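Local coordinates for UDP-N-acetylglucosamine 4,6-dehydratase (Vibrio fischeri, PDB 3PVZ), which catalyses the 4,6-dehydration of UDP-N-acetylglucosamine, with a bound NAD as its probable redox cofactor, at the interface of chains A and B. Sequence-based numbering; all coordinates share one arbitrary frame. Chains: chain A/B, UDP-N-acetylglucosamine 4,6-dehydratase.

The interface of chains A and B. Residues chain A 291, 295; chain B 81-86.
An arginine caps the C-terminal end of a helix across the two-fold symmetric interface between two copies of this NAD-binding dehydratase of the polysaccharide synthase family; the pair may or may not be the biological dimer. A:Arg295, on helix 291-300, meets the last turn of helix 70-84 of chain B with one edge of its guanidinium. A:Arg295 NE donates to the main-chain carbonyl B:Ser82 O at 2.8 Å, approaching from above the carbonyl plane, 43° out of it. A:Arg295 NH2 donates to B:Arg81 O at 3.1 Å, this time in the carbonyl plane; both bonds are fairly straight (153° and 155° at H). Both acceptors lie close to the guanidinium plane, so the two bonds fix its rotation, and the positive charge probably gains from the helix dipole. CG of A:Arg295 is anti to the backbone N, and a bend at chi3 turns the head along the helix end, with CD beside B:Ser82 O and B:Ser83 O. One turn earlier, A:Glu291 bends at chi2 and brings carboxylate OE1 to 2.9 Å from A:Arg295 NH2, a salt bridge whose hydrogen bond is weak. The other carboxylate oxygen, A:Glu291 OE2, lies 3.7 Å from the B:Tyr86 phenol OH, too long to be counted as a hydrogen bond, with the side chains crossing almost perpendicularly. Behind this, B:Arg81 NH1 donates to a lone pair of B:Gly85 O at 3.3 Å, bracing the turn after the helix, while B:Tyr86 CD2 lies over the rim of the B:Arg81 guanidinium.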
# COMPACT_ATOMS: atom_id res chain seq x y z
N GLU A 291 18.01 21.97 8.40
CA GLU A 291 16.70 21.41 8.72
C GLU A 291 15.98 22.30 9.73
O GLU A 291 14.84 22.73 9.51
CB GLU A 291 16.80 19.99 9.31
CG GLU A 291 16.58 18.83 8.33
CD GLU A 291 15.70 17.69 8.88
OE1 GLU A 291 15.11 17.83 9.98
OE2 GLU A 291 15.58 16.65 8.20
N ARG A 295 12.42 24.29 9.18
CA ARG A 295 11.19 23.98 9.92
C ARG A 295 10.54 25.26 10.43
O ARG A 295 9.34 25.45 10.28
CB ARG A 295 11.48 23.01 11.08
CG ARG A 295 10.22 22.37 11.68
CD ARG A 295 10.57 21.32 12.76
NE ARG A 295 11.20 20.12 12.20
CZ ARG A 295 12.50 19.80 12.26
NH1 ARG A 295 13.39 20.59 12.88
NH2 ARG A 295 12.93 18.67 11.70
N ARG B 81 9.73 13.15 10.14
CA ARG B 81 10.99 13.88 10.05
C ARG B 81 10.76 15.39 9.97
O ARG B 81 11.34 16.13 10.75
CB ARG B 81 11.87 13.42 8.87
CG ARG B 81 12.35 11.94 8.94
CD ARG B 81 12.68 11.50 10.40
NE ARG B 81 13.03 10.08 10.55
CZ ARG B 81 13.17 9.46 11.72
NH1 ARG B 81 12.99 10.11 12.87
NH2 ARG B 81 13.47 8.17 11.75
N SER B 82 9.90 15.85 9.06
CA SER B 82 9.66 17.30 8.90
C SER B 82 9.00 17.92 10.11
O SER B 82 9.33 19.03 10.49
CB SER B 82 8.78 17.59 7.69
OG SER B 82 9.42 17.22 6.49
N SER B 83 8.03 17.21 10.69
CA SER B 83 7.22 17.76 11.78
C SER B 83 8.04 17.85 13.07
O SER B 83 7.95 18.84 13.77
CB SER B 83 5.98 16.88 12.06
OG SER B 83 5.27 16.52 10.88
N PHE B 84 8.79 16.79 13.36
CA PHE B 84 9.37 16.57 14.70
C PHE B 84 10.88 16.29 14.74
O PHE B 84 11.46 16.21 15.83
CB PHE B 84 8.69 15.38 15.39
CG PHE B 84 7.19 15.48 15.41
CD1 PHE B 84 6.56 16.55 16.01
CD2 PHE B 84 6.42 14.47 14.85
CE1 PHE B 84 5.19 16.66 16.04
CE2 PHE B 84 5.04 14.56 14.87
CZ PHE B 84 4.42 15.66 15.47
N GLY B 85 11.49 16.09 13.58
CA GLY B 85 12.88 15.64 13.52
C GLY B 85 13.04 14.19 13.93
O GLY B 85 12.43 13.29 13.34
N TYR B 86 13.85 13.98 14.97
CA TYR B 86 14.28 12.64 15.39
C TYR B 86 14.18 12.49 16.89
O TYR B 86 14.11 13.48 17.61
CB TYR B 86 15.72 12.37 14.95
CG TYR B 86 15.93 12.59 13.48
CD1 TYR B 86 16.03 13.88 12.96
CD2 TYR B 86 16.03 11.51 12.60
CE1 TYR B 86 16.21 14.10 11.59
CE2 TYR B 86 16.21 11.72 11.22
CZ TYR B 86 16.30 13.02 10.73
OH TYR B 86 16.48 13.26 9.40